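Local coordinates for PnpC (Pseudomonas putida, PDB 3N9T), which catalyses, as a ferric-iron enzyme of the intradiol ring-cleavage family, the oxidative opening of the hydroxyquinol ring between neighbouring hydroxyl-bearing carbons, at residues W214-L219 and H234-D239; N210-R215 and L243-V248. All blocks are in the same frame, centred on the assembly; numbering follows the deposited sequence.

Contact 1: W214-L219 and H234-D239; sequences WRPAHL and HLFNSD. With FE (Fe (III) ion), chain D.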
loop_
_atom_site.group_PDB
_atom_site.type_symbol
_atom_site.label_atom_id
_atom_site.label_comp_id
_atom_site.label_asym_id
_atom_site.label_seq_id
_atom_site.Cartn_x
_atom_site.Cartn_y
_atom_site.Cartn_z
ATOM N N TRP A 214 4.727 0.263 -22.215
ATOM C CA TRP A 214 4.358 1.264 -23.240
ATOM C C TRP A 214 2.982 1.857 -23.052
ATOM O O TRP A 214 1.997 1.149 -22.766
ATOM C CB TRP A 214 4.456 0.740 -24.679
ATOM C CG TRP A 214 5.842 0.421 -25.111
ATOM C CD1 TRP A 214 6.501 -0.747 -24.903
ATOM C CD2 TRP A 214 6.754 1.279 -25.793
ATOM N NE1 TRP A 214 7.772 -0.675 -25.417
ATOM C CE2 TRP A 214 7.953 0.552 -25.981
ATOM C CE3 TRP A 214 6.665 2.575 -26.323
ATOM C CZ2 TRP A 214 9.042 1.071 -26.666
ATOM C CZ3 TRP A 214 7.755 3.090 -26.984
ATOM C CH2 TRP A 214 8.949 2.365 -27.108
ATOM N N ARG A 215 2.903 3.150 -23.326
ATOM C CA ARG A 215 1.627 3.752 -23.690
ATOM C C ARG A 215 1.402 3.875 -25.197
ATOM O O ARG A 215 2.318 4.272 -25.917
ATOM C CB ARG A 215 1.521 5.099 -23.075
ATOM C CG ARG A 215 1.787 4.984 -21.562
ATOM C CD ARG A 215 0.820 5.800 -20.778
ATOM N NE ARG A 215 -0.562 5.512 -21.118
ATOM C CZ ARG A 215 -1.513 6.420 -21.033
ATOM N NH1 ARG A 215 -1.215 7.629 -20.599
ATOM N NH2 ARG A 215 -2.759 6.131 -21.349
ATOM N N PRO A 216 0.188 3.553 -25.665
ATOM C CA PRO A 216 -0.126 3.922 -27.056
ATOM C C PRO A 216 -0.059 5.428 -27.285
ATOM O O PRO A 216 -0.327 6.208 -26.372
ATOM C CB PRO A 216 -1.574 3.467 -27.249
ATOM C CG PRO A 216 -2.129 3.318 -25.858
ATOM C CD PRO A 216 -1.003 3.095 -24.908
ATOM N N ALA A 217 0.257 5.813 -28.526
ATOM C CA ALA A 217 0.316 7.226 -28.933
ATOM C C ALA A 217 -0.982 7.977 -28.634
ATOM O O ALA A 217 -2.072 7.450 -28.828
ATOM C CB ALA A 217 0.698 7.320 -30.442
ATOM N N HIS A 218 -0.863 9.177 -28.070
ATOM C CA HIS A 218 -2.055 9.954 -27.740
ATOM C C HIS A 218 -1.828 11.427 -27.721
ATOM O O HIS A 218 -0.699 11.877 -27.516
ATOM C CB HIS A 218 -2.624 9.569 -26.373
ATOM C CG HIS A 218 -1.624 9.647 -25.246
ATOM N ND1 HIS A 218 -0.744 8.629 -24.966
ATOM C CD2 HIS A 218 -1.392 10.610 -24.315
ATOM C CE1 HIS A 218 0.007 8.977 -23.921
ATOM N NE2 HIS A 218 -0.359 10.178 -23.512
ATOM N N LEU A 219 -2.956 12.156 -27.762
ATOM C CA LEU A 219 -2.935 13.600 -27.587
ATOM C C LEU A 219 -3.820 13.884 -26.355
ATOM O O LEU A 219 -4.927 13.336 -26.275
ATOM C CB LEU A 219 -3.480 14.271 -28.871
ATOM C CG LEU A 219 -3.581 15.816 -28.956
ATOM C CD1 LEU A 219 -2.213 16.546 -28.637
ATOM C CD2 LEU A 219 -4.085 16.212 -30.349
ATOM N N HIS A 234 -8.037 11.806 -23.391
ATOM C CA HIS A 234 -6.881 11.553 -24.333
ATOM C C HIS A 234 -7.588 11.168 -25.647
ATOM O O HIS A 234 -8.691 10.569 -25.587
ATOM C CB HIS A 234 -6.117 10.254 -23.978
ATOM C CG HIS A 234 -5.363 10.249 -22.691
ATOM N ND1 HIS A 234 -4.188 9.551 -22.537
ATOM C CD2 HIS A 234 -5.644 10.778 -21.488
ATOM C CE1 HIS A 234 -3.778 9.668 -21.290
ATOM N NE2 HIS A 234 -4.655 10.397 -20.642
ATOM N N LEU A 235 -6.985 11.477 -26.811
ATOM C CA LEU A 235 -7.400 10.873 -28.126
ATOM C C LEU A 235 -6.259 9.960 -28.510
ATOM O O LEU A 235 -5.071 10.389 -28.541
ATOM C CB LEU A 235 -7.541 11.954 -29.224
ATOM C CG LEU A 235 -8.781 12.845 -29.012
ATOM C CD1 LEU A 235 -9.031 13.623 -30.350
ATOM C CD2 LEU A 235 -10.084 11.985 -28.603
ATOM N N PHE A 236 -6.546 8.690 -28.717
ATOM C CA PHE A 236 -5.464 7.722 -28.964
ATOM C C PHE A 236 -5.439 7.402 -30.447
ATOM O O PHE A 236 -6.518 7.203 -31.010
ATOM C CB PHE A 236 -5.754 6.395 -28.246
ATOM C CG PHE A 236 -5.713 6.504 -26.731
ATOM C CD1 PHE A 236 -4.514 6.346 -26.075
ATOM C CD2 PHE A 236 -6.867 6.812 -25.993
ATOM C CE1 PHE A 236 -4.441 6.455 -24.689
ATOM C CE2 PHE A 236 -6.783 6.936 -24.615
ATOM C CZ PHE A 236 -5.564 6.747 -23.982
ATOM N N ASN A 237 -4.235 7.256 -31.046
ATOM C CA ASN A 237 -4.131 6.871 -32.472
ATOM C C ASN A 237 -4.746 5.476 -32.692
ATOM O O ASN A 237 -4.316 4.492 -32.100
ATOM C CB ASN A 237 -2.677 6.823 -33.013
ATOM C CG ASN A 237 -1.862 8.107 -32.724
ATOM O OD1 ASN A 237 -2.193 8.901 -31.833
ATOM N ND2 ASN A 237 -0.738 8.247 -33.418
ATOM N N SER A 238 -5.684 5.400 -33.604
ATOM C CA SER A 238 -6.364 4.127 -33.955
ATOM C C SER A 238 -5.437 2.979 -34.330
ATOM O O SER A 238 -5.791 1.775 -34.240
ATOM C CB SER A 238 -7.174 4.354 -35.242
ATOM O OG SER A 238 -8.491 4.411 -34.863
ATOM N N ASP A 239 -4.288 3.297 -34.826
ATOM C CA ASP A 239 -3.561 2.163 -35.344
ATOM C C ASP A 239 -2.502 1.583 -34.426
ATOM O O ASP A 239 -1.657 0.804 -34.880
ATOM C CB ASP A 239 -3.041 2.511 -36.762
ATOM C CG ASP A 239 -4.203 2.635 -37.774
ATOM O OD1 ASP A 239 -5.082 1.707 -37.742
ATOM O OD2 ASP A 239 -4.284 3.664 -38.538
HETATM FE FE FE D . 0.559 11.319 -22.191
HETATM O O HOH W 1 0.455 11.369 -20.070
#

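Contact 2: N210-R215 and L243-V248; sequences NRHAWR and LDSDAV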
loop_
_atom_site.group_PDB
_atom_site.type_symbol
_atom_site.label_atom_id
_atom_site.label_comp_id
_atom_site.label_asym_id
_atom_site.label_seq_id
_atom_site.Cartn_x
_atom_site.Cartn_y
_atom_site.Cartn_z
ATOM N N ASN A 210 5.692 -9.922 -16.728
ATOM C CA ASN A 210 5.959 -9.988 -18.203
ATOM C C ASN A 210 5.068 -8.931 -18.890
ATOM O O ASN A 210 4.481 -9.174 -19.968
ATOM C CB ASN A 210 5.659 -11.415 -18.701
ATOM C CG ASN A 210 5.980 -11.627 -20.175
ATOM O OD1 ASN A 210 7.048 -11.197 -20.676
ATOM N ND2 ASN A 210 5.026 -12.265 -20.905
ATOM N N ARG A 211 4.958 -7.740 -18.270
ATOM C CA ARG A 211 4.151 -6.656 -18.856
ATOM C C ARG A 211 5.111 -5.710 -19.486
ATOM O O ARG A 211 6.153 -5.442 -18.923
ATOM C CB ARG A 211 3.370 -5.900 -17.759
ATOM C CG ARG A 211 2.085 -6.647 -17.399
ATOM C CD ARG A 211 1.343 -6.014 -16.207
ATOM N NE ARG A 211 1.035 -4.634 -16.558
ATOM C CZ ARG A 211 0.433 -3.788 -15.766
ATOM N NH1 ARG A 211 0.061 -4.202 -14.554
ATOM N NH2 ARG A 211 0.251 -2.523 -16.170
ATOM N N HIS A 212 4.736 -5.150 -20.607
ATOM C CA HIS A 212 5.545 -4.097 -21.193
ATOM C C HIS A 212 5.233 -2.717 -20.499
ATOM O O HIS A 212 4.251 -2.607 -19.758
ATOM C CB HIS A 212 5.301 -4.072 -22.718
ATOM C CG HIS A 212 3.960 -3.532 -23.119
ATOM N ND1 HIS A 212 3.554 -2.255 -22.806
ATOM C CD2 HIS A 212 2.941 -4.090 -23.821
ATOM C CE1 HIS A 212 2.331 -2.058 -23.269
ATOM N NE2 HIS A 212 1.946 -3.147 -23.909
ATOM N N ALA A 213 6.064 -1.711 -20.733
ATOM C CA ALA A 213 5.885 -0.406 -20.124
ATOM C C ALA A 213 5.362 0.658 -21.099
ATOM O O ALA A 213 5.544 1.857 -20.842
ATOM C CB ALA A 213 7.226 0.046 -19.448
ATOM N N TRP A 214 4.727 0.263 -22.215
ATOM C CA TRP A 214 4.358 1.264 -23.240
ATOM C C TRP A 214 2.982 1.857 -23.052
ATOM O O TRP A 214 1.997 1.149 -22.766
ATOM C CB TRP A 214 4.456 0.740 -24.679
ATOM C CG TRP A 214 5.842 0.421 -25.111
ATOM C CD1 TRP A 214 6.501 -0.747 -24.903
ATOM C CD2 TRP A 214 6.754 1.279 -25.793
ATOM N NE1 TRP A 214 7.772 -0.675 -25.417
ATOM C CE2 TRP A 214 7.953 0.552 -25.981
ATOM C CE3 TRP A 214 6.665 2.575 -26.323
ATOM C CZ2 TRP A 214 9.042 1.071 -26.666
ATOM C CZ3 TRP A 214 7.755 3.090 -26.984
ATOM C CH2 TRP A 214 8.949 2.365 -27.108
ATOM N N ARG A 215 2.903 3.150 -23.326
ATOM C CA ARG A 215 1.627 3.752 -23.690
ATOM C C ARG A 215 1.402 3.875 -25.197
ATOM O O ARG A 215 2.318 4.272 -25.917
ATOM C CB ARG A 215 1.521 5.099 -23.075
ATOM C CG ARG A 215 1.787 4.984 -21.562
ATOM C CD ARG A 215 0.820 5.800 -20.778
ATOM N NE ARG A 215 -0.562 5.512 -21.118
ATOM C CZ ARG A 215 -1.513 6.420 -21.033
ATOM N NH1 ARG A 215 -1.215 7.629 -20.599
ATOM N NH2 ARG A 215 -2.759 6.131 -21.349
ATOM N N LEU A 243 -2.642 -0.248 -28.207
ATOM C CA LEU A 243 -4.006 0.182 -27.901
ATOM C C LEU A 243 -4.737 -0.760 -26.981
ATOM O O LEU A 243 -5.521 -0.318 -26.125
ATOM C CB LEU A 243 -4.799 0.328 -29.213
ATOM C CG LEU A 243 -5.776 1.478 -29.493
ATOM C CD1 LEU A 243 -5.298 2.879 -28.958
ATOM C CD2 LEU A 243 -6.057 1.521 -31.005
ATOM N N ASP A 244 -4.475 -2.060 -27.127
ATOM C CA ASP A 244 -5.171 -3.081 -26.342
ATOM C C ASP A 244 -4.359 -3.445 -25.115
ATOM O O ASP A 244 -4.758 -4.305 -24.383
ATOM C CB ASP A 244 -5.459 -4.386 -27.174
ATOM C CG ASP A 244 -6.450 -4.130 -28.335
ATOM O OD1 ASP A 244 -7.543 -3.550 -28.066
ATOM O OD2 ASP A 244 -6.164 -4.470 -29.525
ATOM N N SER A 245 -3.199 -2.824 -24.918
ATOM C CA SER A 245 -2.330 -3.248 -23.853
ATOM C C SER A 245 -1.670 -2.027 -23.144
ATOM O O SER A 245 -0.570 -2.125 -22.663
ATOM C CB SER A 245 -1.280 -4.277 -24.418
ATOM O OG SER A 245 -0.372 -3.588 -25.256
ATOM N N ASP A 246 -2.390 -0.883 -23.107
ATOM C CA ASP A 246 -1.929 0.329 -22.447
ATOM C C ASP A 246 -1.483 -0.021 -21.049
ATOM O O ASP A 246 -2.293 -0.563 -20.246
ATOM C CB ASP A 246 -3.071 1.371 -22.404
ATOM C CG ASP A 246 -2.629 2.741 -21.803
ATOM O OD1 ASP A 246 -1.440 2.940 -21.416
ATOM O OD2 ASP A 246 -3.478 3.634 -21.706
ATOM N N ALA A 247 -0.234 0.301 -20.734
ATOM C CA ALA A 247 0.334 -0.009 -19.419
ATOM C C ALA A 247 -0.450 0.605 -18.234
ATOM O O ALA A 247 -0.321 0.138 -17.083
ATOM C CB ALA A 247 1.804 0.387 -19.325
ATOM N N VAL A 248 -1.222 1.661 -18.511
ATOM C CA VAL A 248 -1.944 2.301 -17.403
ATOM C C VAL A 248 -3.432 2.313 -17.702
ATOM O O VAL A 248 -4.180 3.037 -17.093
ATOM C CB VAL A 248 -1.399 3.714 -17.091
ATOM C CG1 VAL A 248 0.132 3.711 -16.824
ATOM C CG2 VAL A 248 -1.672 4.690 -18.270
#

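Contact 1: W214-L219 and H234-D239
H218 and F236 form a non-hydrogen-bonded antiparallel pair, CA to CA 4.3 Å, in the hairpin of strands 214-224 and 231-237. Beside them L219 and L235 are the hydrogen-bonded pair: L219 N gives to L235 O at 2.9 Å and L235 N to L219 O at 2.8 Å. This half of the contact is the tight one. The H218 and H234 rings run alongside each other, H234 ND1 lying over one face of the H218 ring near its rim, with the planes 33° apart. F236 turns CD1 onto H218 CB at 3.7 Å and also meets the ring of P216. The R215 guanidinium, salt-bridged to D246, reaches two ring edges: R215 NH1 comes 3.3 Å from H234 CE1, and NH2 lies near the plane of the F236 ring. An alanine at R215 would probably leave D246 without its cation and open a gap beside H234 and F236.

The other end is looser. N237 N reaches A217 O at 3.1 Å, but from above the carbonyl plane, and the N237 amide lies against A217 CB while ND2 bonds to P191 O. Past N237 the strand ends, and the chain runs to exposed D239.

The tight half also carries an iron ligand. With CG between the backbone N and the carbonyl carbon (chi1 54°), H218 directs NE2 to the ferric ion at 2.0 Å, which Y160, Y194, H220 and water also bind. ND1 donates almost straight (173°) and in the ring plane to P216 O, a second-shell bond that fixes the ring's rotation and probably makes NE2 a stronger donor to iron.

Contact 2: N210-R215 and L243-V248
A247, R215 and H212 carry this contact, in which the loop 243-248, shaped by an Asx turn at D246, is pinned against the chain entering strand 214-224. A247 contributes through its backbone and its methyl group alike. A247 N gives to W214 O at 3.1 Å, with the donor tilted from the carbonyl plane. A247 CB, pointing toward the facing segment, rests against W214 O and close to H212 O as well, a small side chain consistent with the close approach of the backbones here, A213 CA to A247 CA being 5.6 Å.

R215 makes a side-on, bidentate salt bridge with D246. R215 NE gives to D246 OD1 at 2.7 Å and R215 NH2 to D246 OD2 at 2.6 Å, each oxygen being met on its syn side. Guanidinium and carboxylate are only 4° from coplanar, and the two bonds hold the groups in nearly one plane and resist their turning against each other; since both residues are buried, this pairing is likely to offset their charges. V248 CG2 lies over one face of the guanidinium, 3.2 Å from R215 NE, a tight approach.

H212 clamps the more exposed edge. Its CG stands between the backbone N and the carbonyl carbon (chi1 72°), turning the imidazole back so that H212 ND1 accepts from W214 N at 2.8 Å. From the same ring H212 NE2 hydrogen-bonds S245 OG at 2.7 Å, near the ring plane, and the two bonds limit its rotation. Nearby, R211 bonds through NH1 to T81 O and makes a cation-pi contact with F20 of the second subunit, bringing the dimer interface next to this loop.

D246 is itself positioned by the loop: G250 N binds OD2, while V248 N closes the Asx turn on D246 OD1 at 3.2 Å, arriving from above the carboxylate, 72° out of its plane.

How the contacts relate
Contacts 1 and 2 are joined through W214 and R215, which belong to both, and their centres lie about 11 Å apart. They also touch directly: F236 CB of contact 1 packs on L243 CD1 of contact 2 at 3.6 Å, and P216 CD lies 3.5 Å from D246 OD1. Contact 1 supplies the iron ligand H218, whereas contact 2 anchors the arginine standing beside it. The R215 side chain comes within about 4 Å of the ferric ion and about 3 Å of a bound citrate, nearest atoms in each case; the citrate probably derives from crystallisation but may mark the substrate pocket. Through the D246 salt bridge and V248, loop 243-248 thus positions a second-shell arginine, and so lies one layer further from the metal.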